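Local coordinates for glucose-binding protein (Thermus thermophilus HB27, PDB 2B3F) that binds galactose, and probably glucose, and probably serves as the sugar-binding part of a binding-protein-dependent transport system, at residues A[117-122]-A[312-317]; A[160-165]-A[214-219]; A[169-174]-A[238-243]; A[273-278]-A[340-345]. One frame throughout, in Å; residues are numbered along the deposited sequence.

Contact 1 (A[117-122]-A[312-317]); sequences NIHRSN and KGSIAA. With GAL (beta-D-galactopyranose), chain G.
Asn117 opens the contact with its CG in the crowded position between backbone N and carbonyl carbon (chi1 67°), which lays the amide alongside Ser314. Asn117 ND2 gives Ser314 OG only a weak, bent bond of 3.4 Å; the stronger polar ties lead outward, from Asn117 OD1 to the backbone N of Asp278 and from Ser314 OG to Asn309. Ile118 pairs with Ile315 in a single antiparallel hydrogen-bonded bridge: Ile118 N to Ile315 O is 2.8 Å, and the return bond from Ile315 N to Ile118 O is 3.0 Å and lies in the carbonyl plane. Beside the bridge, Ile118 CB packs on Ile315 CG1 at 3.7 Å. His119 follows, its CG beside the backbone N (chi1 -86°). Ser314 CB sits squarely over one face of the His119 ring, a CH-pi contact 3.4 Å from its centroid. The Lys312 side chain, bent at chi2 and chi4, crosses the histidine at about a right angle and brings NZ close to the ring plane, where it donates to His119 NE2 at 2.8 Å. Lys312 NZ also donates to galactose O3 at 2.9 Å. Because ND1 is bonded to Asp243, both ring nitrogens are held and the rotation of the imidazole is fixed; the carboxylate would probably strengthen NE2 as an acceptor. An alanine in place of this histidine would remove the acceptor for NZ and the surface under Ser314 CB, and would probably loosen the lysine's aim at the sugar. Asp243 thus positions His119, which holds Lys312 on galactose O3: second shell behind first shell in the ligand pocket of a periplasmic sugar-binding protein.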
# COMPACT_ATOMS: atom_id res chain seq x y z
N ASN A 117 2.34 2.53 -10.60
CA ASN A 117 0.96 2.31 -10.26
C ASN A 117 0.46 3.28 -9.20
O ASN A 117 1.20 4.14 -8.69
CB ASN A 117 0.77 0.85 -9.78
CG ASN A 117 1.45 0.55 -8.45
OD1 ASN A 117 1.97 1.44 -7.80
ND2 ASN A 117 1.45 -0.72 -8.05
N ILE A 118 -0.81 3.12 -8.89
CA ILE A 118 -1.44 3.69 -7.71
C ILE A 118 -2.25 2.55 -7.07
O ILE A 118 -3.10 1.93 -7.70
CB ILE A 118 -2.41 4.85 -8.06
CG1 ILE A 118 -1.66 6.01 -8.74
CG2 ILE A 118 -3.15 5.32 -6.84
CD1 ILE A 118 -0.73 6.79 -7.86
N HIS A 119 -1.95 2.26 -5.80
CA HIS A 119 -2.82 1.41 -4.99
C HIS A 119 -3.61 2.28 -4.00
O HIS A 119 -3.19 3.38 -3.61
CB HIS A 119 -2.03 0.35 -4.19
CG HIS A 119 -1.73 -0.94 -4.91
ND1 HIS A 119 -2.71 -1.82 -5.31
CD2 HIS A 119 -0.54 -1.52 -5.23
CE1 HIS A 119 -2.13 -2.89 -5.85
NE2 HIS A 119 -0.82 -2.72 -5.81
N ARG A 120 -4.75 1.75 -3.59
CA ARG A 120 -5.60 2.34 -2.56
C ARG A 120 -5.53 1.47 -1.31
O ARG A 120 -5.70 0.25 -1.39
CB ARG A 120 -7.04 2.36 -3.04
CG ARG A 120 -7.95 3.13 -2.12
CD ARG A 120 -9.31 3.30 -2.73
NE ARG A 120 -10.15 4.15 -1.91
CZ ARG A 120 -11.35 4.57 -2.28
NH1 ARG A 120 -11.84 4.18 -3.44
NH2 ARG A 120 -12.05 5.37 -1.51
N SER A 121 -5.31 2.12 -0.17
CA SER A 121 -5.22 1.45 1.11
C SER A 121 -6.60 1.17 1.72
O SER A 121 -6.83 0.07 2.26
CB SER A 121 -4.37 2.27 2.08
OG SER A 121 -4.40 1.68 3.38
N ASN A 122 -7.50 2.15 1.67
CA ASN A 122 -8.74 2.11 2.45
C ASN A 122 -9.90 1.45 1.70
O ASN A 122 -10.89 2.14 1.34
CB ASN A 122 -9.11 3.52 2.95
CG ASN A 122 -9.35 4.54 1.80
OD1 ASN A 122 -8.64 4.57 0.80
ND2 ASN A 122 -10.38 5.36 1.97
N LYS A 312 -2.48 -6.77 -11.30
CA LYS A 312 -2.07 -6.42 -9.92
C LYS A 312 -3.20 -6.00 -8.99
O LYS A 312 -3.10 -6.23 -7.78
CB LYS A 312 -1.05 -5.28 -10.00
CG LYS A 312 -0.32 -4.94 -8.71
CD LYS A 312 0.68 -5.96 -8.27
CE LYS A 312 1.63 -5.35 -7.24
NZ LYS A 312 0.88 -4.96 -6.00
N GLY A 313 -4.21 -5.33 -9.52
CA GLY A 313 -5.30 -4.78 -8.72
C GLY A 313 -5.18 -3.28 -8.48
O GLY A 313 -6.12 -2.63 -8.07
N SER A 314 -3.99 -2.75 -8.73
CA SER A 314 -3.72 -1.32 -8.73
C SER A 314 -4.21 -0.74 -10.05
O SER A 314 -4.51 -1.48 -10.99
CB SER A 314 -2.22 -1.04 -8.62
OG SER A 314 -1.44 -1.94 -9.38
N ILE A 315 -4.24 0.58 -10.11
CA ILE A 315 -4.48 1.30 -11.36
C ILE A 315 -3.14 1.89 -11.83
O ILE A 315 -2.16 1.94 -11.08
CB ILE A 315 -5.58 2.37 -11.19
CG1 ILE A 315 -5.12 3.49 -10.24
CG2 ILE A 315 -6.88 1.71 -10.73
CD1 ILE A 315 -6.14 4.59 -9.95
N ALA A 316 -3.10 2.34 -13.09
CA ALA A 316 -1.90 2.96 -13.61
C ALA A 316 -1.68 4.33 -12.95
O ALA A 316 -2.64 5.01 -12.59
CB ALA A 316 -2.02 3.13 -15.13
N ALA A 317 -0.42 4.70 -12.81
CA ALA A 317 -0.05 6.07 -12.40
C ALA A 317 -0.20 7.05 -13.58
O ALA A 317 -0.50 8.22 -13.38
CB ALA A 317 1.35 6.11 -11.87
C1 GAL G . 2.46 -2.77 -0.49
C2 GAL G . 2.92 -2.67 -1.95
C3 GAL G . 2.03 -3.48 -2.89
C4 GAL G . 1.86 -4.91 -2.39
C5 GAL G . 1.50 -4.88 -0.89
C6 GAL G . 1.32 -6.26 -0.24
O1 GAL G . 3.32 -2.09 0.37
O2 GAL G . 2.97 -1.29 -2.33
O3 GAL G . 2.58 -3.49 -4.19
O4 GAL G . 3.06 -5.59 -2.64
O5 GAL G . 2.44 -4.16 -0.13
O6 GAL G . 2.55 -6.90 -0.09

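Contact 2 (A[160-165]-A[214-219]); sequences PLALGE and CANKDA
The carboxamide of Asn216 reaches across to the backbone of Leu163 and makes two side-chain-to-backbone hydrogen bonds, fastening the loop after helix 199-212 beside the short strand 161-162, the edge strand of a four-stranded mixed sheet. With CG in the crowded position (chi1 46°), the amide turns its polar edge to the backbone of Leu163: Asn216 OD1 accepts from Leu163 N at 2.9 Å, on a lone pair, while Asn216 ND2 donates to Leu163 O at 3.0 Å. An alanine in place of this asparagine would lose both bonds to Leu163 and would probably let the 214-219 loop drift from the strand. The backbones are bridged at Leu161 and Ala215, with a straight bond of 2.9 Å from Leu161 N to Cys214 O and a more bent one from Asn216 N to Leu161 O. Leu163 extends its CG anti to the backbone N (chi1 -172°), and its CD2 lies 3.8 Å from Ala215 CB, while its CB meets Ala219 CB. Leu161 CB lies beside Cys214 CB; the side chains of both leucines also touch Leu172 of helix 166-190. The loop closes in a type I beta turn from Asn216 to Ala219, within which Asn216 ND2 spends its other hydrogen on Asp218 OD1, 2.8 Å away and nearly in the amide plane.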
# COMPACT_ATOMS: atom_id res chain seq x y z
N PRO A 160 -16.28 -11.76 12.60
CA PRO A 160 -16.74 -11.14 11.36
C PRO A 160 -15.67 -10.34 10.59
O PRO A 160 -15.83 -10.13 9.39
CB PRO A 160 -17.86 -10.19 11.82
CG PRO A 160 -18.24 -10.66 13.18
CD PRO A 160 -17.02 -11.24 13.77
N LEU A 161 -14.63 -9.90 11.29
CA LEU A 161 -13.51 -9.18 10.64
C LEU A 161 -12.32 -10.11 10.45
O LEU A 161 -11.85 -10.72 11.41
CB LEU A 161 -13.11 -7.95 11.45
CG LEU A 161 -11.93 -7.15 10.87
CD1 LEU A 161 -12.30 -6.59 9.51
CD2 LEU A 161 -11.52 -6.05 11.81
N ALA A 162 -11.86 -10.23 9.20
CA ALA A 162 -10.64 -10.95 8.87
C ALA A 162 -9.46 -10.01 9.09
O ALA A 162 -9.54 -8.82 8.75
CB ALA A 162 -10.67 -11.44 7.42
N LEU A 163 -8.40 -10.54 9.69
CA LEU A 163 -7.20 -9.78 9.98
C LEU A 163 -5.98 -10.72 10.00
O LEU A 163 -6.13 -11.91 10.30
CB LEU A 163 -7.38 -9.07 11.32
CG LEU A 163 -6.35 -8.05 11.78
CD1 LEU A 163 -6.23 -6.91 10.80
CD2 LEU A 163 -6.78 -7.55 13.14
N GLY A 164 -4.81 -10.20 9.64
CA GLY A 164 -3.57 -10.97 9.62
C GLY A 164 -2.48 -10.39 10.51
O GLY A 164 -2.73 -9.72 11.53
N GLU A 165 -1.25 -10.61 10.06
CA GLU A 165 -0.04 -10.25 10.78
C GLU A 165 0.09 -8.74 11.07
O GLU A 165 -0.68 -7.90 10.56
CB GLU A 165 1.19 -10.74 10.01
CG GLU A 165 1.41 -10.08 8.63
CD GLU A 165 2.68 -10.52 7.96
OE1 GLU A 165 3.75 -10.42 8.60
OE2 GLU A 165 2.61 -10.96 6.79
N CYS A 214 -13.61 -7.56 16.87
CA CYS A 214 -14.38 -8.30 15.85
C CYS A 214 -13.55 -9.26 15.00
O CYS A 214 -14.09 -9.96 14.12
CB CYS A 214 -15.08 -7.32 14.92
SG CYS A 214 -16.11 -6.11 15.79
N ALA A 215 -12.24 -9.29 15.26
CA ALA A 215 -11.27 -9.97 14.41
C ALA A 215 -10.98 -11.39 14.87
O ALA A 215 -11.20 -11.74 16.04
CB ALA A 215 -9.96 -9.16 14.36
N ASN A 216 -10.47 -12.20 13.96
CA ASN A 216 -10.03 -13.55 14.30
C ASN A 216 -8.83 -13.49 15.26
O ASN A 216 -7.90 -12.70 15.09
CB ASN A 216 -9.68 -14.38 13.04
CG ASN A 216 -8.81 -13.60 12.06
OD1 ASN A 216 -9.28 -12.59 11.51
ND2 ASN A 216 -7.57 -14.07 11.82
N LYS A 217 -8.84 -14.36 16.27
CA LYS A 217 -7.84 -14.31 17.32
C LYS A 217 -6.49 -14.87 16.88
O LYS A 217 -5.47 -14.64 17.55
CB LYS A 217 -8.35 -15.07 18.56
CG LYS A 217 -9.67 -14.53 19.12
CD LYS A 217 -9.44 -13.54 20.25
CE LYS A 217 -10.71 -12.75 20.62
NZ LYS A 217 -11.95 -13.59 20.62
N ASP A 218 -6.48 -15.59 15.76
CA ASP A 218 -5.24 -16.16 15.20
C ASP A 218 -4.52 -15.23 14.19
O ASP A 218 -3.58 -15.66 13.50
CB ASP A 218 -5.50 -17.54 14.57
CG ASP A 218 -6.45 -17.51 13.36
OD1 ASP A 218 -7.16 -16.51 13.12
OD2 ASP A 218 -6.50 -18.53 12.65
N ALA A 219 -4.96 -13.98 14.14
CA ALA A 219 -4.49 -13.01 13.14
C ALA A 219 -2.96 -12.92 13.03
O ALA A 219 -2.43 -12.82 11.91
CB ALA A 219 -5.06 -11.66 13.43

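Contact 3 (A[169-174]-A[238-243]); sequences QQHLWE and FNIMGD. Unlike the reference sequence in segment 238-243: Ile240 (reference Val).
The imidazole of His171 has Met241 over one face and Glu174 OE2 above the rim of the other. The thioether of Met241 stands with its SD almost on the ring normal and 4.2 Å from the His171 centroid, a sulfur-aromatic contact; Glu174 comes from one helical turn on. This is helix-on-sheet packing: helix 166-190 lies against strand 238-240 and the residues leading from it to the next helix. His171 projects with CG anti to the backbone N (chi1 -168°), carrying the ring to the backbone at Met241 and Gly242. His171 NE2 comes within 3.2 Å of Gly242 N, but the angle is poor and no bond forms; the nitrogen is hydrogen-bonded instead to the carbonyl of Ser121, while ND1 pairs with His348, a residue of the galactose pocket. Both nitrogens are therefore engaged, and the buried ring is fixed in rotation. Met241 starts away from the helix at its CB, then bends at chi2 (48°) and chi3 (54°), folding SD and CE back over the imidazole at about a right angle to the histidine side chain. The nearest atoms of the Met241 side chain and the galactose are about 6 Å apart, consistent with a place close behind the pocket. Next along the helix, Leu172 crosses Ile240 at about a right angle, and the two meet at Leu172 CD1 and Ile240 CG1, 3.5 Å apart.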
# COMPACT_ATOMS: atom_id res chain seq x y z
N GLN A 169 -2.51 -5.16 10.70
CA GLN A 169 -3.16 -4.48 11.82
C GLN A 169 -2.89 -2.98 11.74
O GLN A 169 -3.79 -2.18 11.96
CB GLN A 169 -2.69 -5.07 13.14
CG GLN A 169 -2.97 -6.56 13.28
CD GLN A 169 -2.05 -7.24 14.30
OE1 GLN A 169 -1.47 -6.58 15.18
NE2 GLN A 169 -1.88 -8.56 14.15
N GLN A 170 -1.67 -2.62 11.40
CA GLN A 170 -1.33 -1.22 11.12
C GLN A 170 -2.17 -0.70 9.96
O GLN A 170 -2.66 0.42 9.99
CB GLN A 170 0.13 -1.08 10.77
CG GLN A 170 1.16 -1.50 11.85
CD GLN A 170 2.57 -1.25 11.37
OE1 GLN A 170 2.86 -0.17 10.85
NE2 GLN A 170 3.44 -2.24 11.50
N HIS A 171 -2.32 -1.54 8.93
CA HIS A 171 -3.11 -1.23 7.75
C HIS A 171 -4.55 -0.91 8.12
O HIS A 171 -5.10 0.09 7.68
CB HIS A 171 -3.07 -2.37 6.74
CG HIS A 171 -3.64 -1.98 5.42
ND1 HIS A 171 -2.84 -1.67 4.33
CD2 HIS A 171 -4.92 -1.78 5.03
CE1 HIS A 171 -3.62 -1.32 3.32
NE2 HIS A 171 -4.89 -1.39 3.71
N LEU A 172 -5.15 -1.77 8.93
CA LEU A 172 -6.48 -1.50 9.46
C LEU A 172 -6.52 -0.17 10.24
O LEU A 172 -7.43 0.64 10.05
CB LEU A 172 -6.88 -2.63 10.39
CG LEU A 172 -8.17 -2.45 11.15
CD1 LEU A 172 -9.37 -2.32 10.21
CD2 LEU A 172 -8.29 -3.69 12.07
N TRP A 173 -5.52 0.05 11.08
CA TRP A 173 -5.44 1.26 11.89
C TRP A 173 -5.46 2.54 11.03
O TRP A 173 -6.15 3.48 11.37
CB TRP A 173 -4.18 1.28 12.77
CG TRP A 173 -4.10 2.47 13.68
CD1 TRP A 173 -4.60 2.58 14.96
CD2 TRP A 173 -3.47 3.75 13.40
NE1 TRP A 173 -4.33 3.82 15.47
CE2 TRP A 173 -3.64 4.56 14.55
CE3 TRP A 173 -2.79 4.27 12.30
CZ2 TRP A 173 -3.14 5.87 14.63
CZ3 TRP A 173 -2.30 5.56 12.37
CH2 TRP A 173 -2.49 6.36 13.53
N GLU A 174 -4.76 2.56 9.90
CA GLU A 174 -4.72 3.82 9.12
C GLU A 174 -6.09 4.15 8.54
O GLU A 174 -6.45 5.32 8.42
CB GLU A 174 -3.59 3.89 8.10
CG GLU A 174 -3.63 2.94 6.93
CD GLU A 174 -2.40 3.12 6.02
OE1 GLU A 174 -1.39 3.72 6.48
OE2 GLU A 174 -2.44 2.63 4.88
N PHE A 238 -15.86 -9.32 6.43
CA PHE A 238 -15.15 -8.15 5.94
C PHE A 238 -13.64 -8.29 6.09
O PHE A 238 -13.15 -9.00 6.96
CB PHE A 238 -15.58 -6.91 6.71
CG PHE A 238 -17.07 -6.76 6.86
CD1 PHE A 238 -17.87 -6.50 5.74
CD2 PHE A 238 -17.68 -6.87 8.10
CE1 PHE A 238 -19.25 -6.35 5.88
CE2 PHE A 238 -19.05 -6.74 8.24
CZ PHE A 238 -19.84 -6.48 7.14
N ASN A 239 -12.91 -7.56 5.24
CA ASN A 239 -11.46 -7.40 5.41
C ASN A 239 -11.09 -6.00 4.95
O ASN A 239 -11.59 -5.55 3.93
CB ASN A 239 -10.70 -8.45 4.60
CG ASN A 239 -9.20 -8.42 4.84
OD1 ASN A 239 -8.72 -8.46 6.00
ND2 ASN A 239 -8.44 -8.40 3.76
N ILE A 240 -10.22 -5.31 5.69
CA ILE A 240 -9.74 -3.97 5.29
C ILE A 240 -8.33 -4.17 4.72
O ILE A 240 -7.42 -4.54 5.45
CB ILE A 240 -9.69 -2.98 6.47
CG1 ILE A 240 -11.07 -2.82 7.16
CG2 ILE A 240 -9.16 -1.62 6.03
CD1 ILE A 240 -12.20 -2.41 6.26
N MET A 241 -8.13 -3.93 3.42
CA MET A 241 -6.83 -4.21 2.82
C MET A 241 -6.70 -3.44 1.50
O MET A 241 -7.71 -3.12 0.86
CB MET A 241 -6.70 -5.72 2.60
CG MET A 241 -5.39 -6.23 2.04
SD MET A 241 -3.95 -5.57 2.89
CE MET A 241 -4.24 -5.95 4.62
N GLY A 242 -5.47 -3.16 1.11
CA GLY A 242 -5.22 -2.51 -0.17
C GLY A 242 -5.72 -3.32 -1.34
O GLY A 242 -5.92 -4.54 -1.24
N ASP A 243 -5.87 -2.67 -2.50
CA ASP A 243 -6.47 -3.32 -3.66
C ASP A 243 -5.58 -4.31 -4.41
O ASP A 243 -6.01 -4.90 -5.41
CB ASP A 243 -7.18 -2.32 -4.60
CG ASP A 243 -6.39 -1.06 -4.92
OD1 ASP A 243 -5.16 -0.96 -4.67
OD2 ASP A 243 -7.03 -0.11 -5.44

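Contact 4 (A[273-278]-A[340-345]); sequences FMMLSD and NRIVGS. With GAL (beta-D-galactopyranose), chain G.
Strand 341-344 pairs in parallel with strand 272-280, which farther along carries Asp278 to the galactose. Four backbone bonds join the pair, with the donor alternating between the strands. Phe273 N gives to Arg341 O at 2.8 Å, and Val343 N answers to Phe273 O. Met275 N then gives to Val343 O, and Ser345 N closes the series on Met275 O at 2.9 Å. The first and last run nearly along the axis of the accepting carbonyl. On one face of the sheet Phe273, Met275 and Ile342 lie together. Phe273 and Ile342 run side by side and point the same way, with Ile342 CD1 against Phe273 CB at 3.6 Å. Met275, its CG in the crowded position (chi1 65°) and its chain bent at chi2 and chi3, crosses Ile342 at about a right angle, and its CG touches the CG2 branch. Trp337 of helix 328-339 touches all three. The pair is part of the mixed sheet that also holds strands 2-7 and 62-66, in the alpha/beta fold of periplasmic binding proteins, whose two lobes enclose the ligand in a cleft. The other face carries Met274 and Val343, meeting CB to CG2. The methionine extends with chi1 and chi2 both anti (179° and 178°), so that CG passes Gly344 and Ser345 before the chain bends at chi3. Ser345 OG is bonded to Glu174 of helix 166-190. Beyond the pairing with 341-344, Leu276 brings CD1 to 3.2 Å from galactose O2. The Asp278 carboxylate takes two neighbouring hydroxyls in a bidentate grip: galactose O2 donates to Asp278 OD1 and O3 to OD2, each at 2.6 Å.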
# COMPACT_ATOMS: atom_id res chain seq x y z
N PHE A 273 -9.47 8.91 -0.86
CA PHE A 273 -8.69 7.84 -1.48
C PHE A 273 -7.34 7.93 -0.79
O PHE A 273 -6.60 8.90 -0.97
CB PHE A 273 -8.61 8.10 -2.99
CG PHE A 273 -7.99 7.00 -3.82
CD1 PHE A 273 -8.70 6.43 -4.87
CD2 PHE A 273 -6.66 6.63 -3.65
CE1 PHE A 273 -8.13 5.46 -5.70
CE2 PHE A 273 -6.08 5.65 -4.49
CZ PHE A 273 -6.81 5.07 -5.51
N MET A 274 -7.03 6.94 0.05
CA MET A 274 -5.73 6.89 0.71
C MET A 274 -4.79 6.12 -0.20
O MET A 274 -4.93 4.90 -0.36
CB MET A 274 -5.82 6.21 2.10
CG MET A 274 -4.47 6.16 2.76
SD MET A 274 -4.52 5.42 4.43
CE MET A 274 -5.05 6.78 5.39
N MET A 275 -3.86 6.84 -0.81
CA MET A 275 -3.05 6.26 -1.87
C MET A 275 -1.68 5.82 -1.40
O MET A 275 -1.20 6.23 -0.33
CB MET A 275 -2.89 7.25 -3.05
CG MET A 275 -2.13 8.51 -2.70
SD MET A 275 -0.32 8.39 -2.68
CE MET A 275 0.08 8.10 -4.42
N LEU A 276 -1.06 4.99 -2.23
CA LEU A 276 0.36 4.68 -2.19
C LEU A 276 0.77 4.40 -3.63
O LEU A 276 -0.10 4.18 -4.49
CB LEU A 276 0.63 3.44 -1.30
CG LEU A 276 -0.13 2.18 -1.72
CD1 LEU A 276 0.80 1.01 -1.97
CD2 LEU A 276 -1.28 1.83 -0.76
N SER A 277 2.06 4.37 -3.89
CA SER A 277 2.55 4.12 -5.24
C SER A 277 3.85 3.37 -5.21
O SER A 277 4.80 3.79 -4.54
CB SER A 277 2.71 5.45 -6.00
OG SER A 277 3.27 5.21 -7.28
N ASP A 278 3.88 2.23 -5.89
CA ASP A 278 5.08 1.46 -6.11
C ASP A 278 5.87 2.14 -7.23
O ASP A 278 5.29 2.50 -8.24
CB ASP A 278 4.73 0.03 -6.51
CG ASP A 278 4.03 -0.74 -5.37
OD1 ASP A 278 4.62 -0.74 -4.26
OD2 ASP A 278 2.94 -1.29 -5.60
N ASN A 340 -11.97 11.84 -5.89
CA ASN A 340 -11.89 11.90 -4.44
C ASN A 340 -10.82 12.86 -3.93
O ASN A 340 -9.90 13.25 -4.65
CB ASN A 340 -11.56 10.51 -3.88
CG ASN A 340 -12.72 9.52 -3.96
OD1 ASN A 340 -13.64 9.65 -4.77
ND2 ASN A 340 -12.65 8.51 -3.11
N ARG A 341 -10.93 13.21 -2.65
CA ARG A 341 -9.86 13.84 -1.93
C ARG A 341 -8.77 12.79 -1.71
O ARG A 341 -9.09 11.68 -1.29
CB ARG A 341 -10.38 14.31 -0.57
CG ARG A 341 -9.33 14.73 0.43
CD ARG A 341 -8.77 16.10 0.13
NE ARG A 341 -7.72 16.48 1.07
CZ ARG A 341 -7.91 17.09 2.25
NH1 ARG A 341 -9.11 17.43 2.68
NH2 ARG A 341 -6.84 17.38 3.00
N ILE A 342 -7.53 13.14 -2.00
CA ILE A 342 -6.40 12.21 -1.91
C ILE A 342 -5.59 12.49 -0.64
O ILE A 342 -5.24 13.64 -0.35
CB ILE A 342 -5.45 12.32 -3.14
CG1 ILE A 342 -6.23 12.19 -4.45
CG2 ILE A 342 -4.34 11.28 -3.06
CD1 ILE A 342 -7.09 11.00 -4.54
N VAL A 343 -5.31 11.43 0.12
CA VAL A 343 -4.31 11.50 1.19
C VAL A 343 -3.38 10.30 1.02
O VAL A 343 -3.66 9.41 0.21
CB VAL A 343 -4.94 11.47 2.62
CG1 VAL A 343 -5.95 12.62 2.81
CG2 VAL A 343 -5.61 10.13 2.89
N GLY A 344 -2.30 10.30 1.80
CA GLY A 344 -1.28 9.26 1.66
C GLY A 344 -1.35 8.23 2.78
O GLY A 344 -1.75 8.53 3.91
N SER A 345 -0.92 7.02 2.43
CA SER A 345 -0.73 5.93 3.40
C SER A 345 0.50 6.10 4.28
O SER A 345 1.56 6.52 3.82
CB SER A 345 -0.61 4.61 2.64
OG SER A 345 -0.33 3.51 3.51
C1 GAL G . 2.46 -2.77 -0.49
C2 GAL G . 2.92 -2.67 -1.95
C3 GAL G . 2.03 -3.48 -2.89
C4 GAL G . 1.86 -4.91 -2.39
C5 GAL G . 1.50 -4.88 -0.89
C6 GAL G . 1.32 -6.26 -0.24
O1 GAL G . 3.32 -2.09 0.37
O2 GAL G . 2.97 -1.29 -2.33
O3 GAL G . 2.58 -3.49 -4.19
O4 GAL G . 3.06 -5.59 -2.64
O5 GAL G . 2.44 -4.16 -0.13
O6 GAL G . 2.55 -6.90 -0.09

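All four contacts are largely buried, but contacts 1, 3 and 4 lie nearer the middle of the chain, whereas contact 2 is farther out, its centre about 19 Å from the chain centre, with exposed Lys217 and Asp218 in its turn. Contacts 1 and 4 share a sheet, through neighbouring strands 119-120 and 272-280; contacts 2 and 3 share the other through 161-162 and 238-240. Contact 1 adds a lysine-histidine pair to one bridge and contact 4 a carboxylate to parallel pairing, both at the sugar; contact 2 relies on backbone and amide bonds, and contact 3 has no hydrogen bond between its two segments. Glu174 and Asp243 of contact 3 reach Ser121, Ser345 and His119, joining it to contacts 1 and 4.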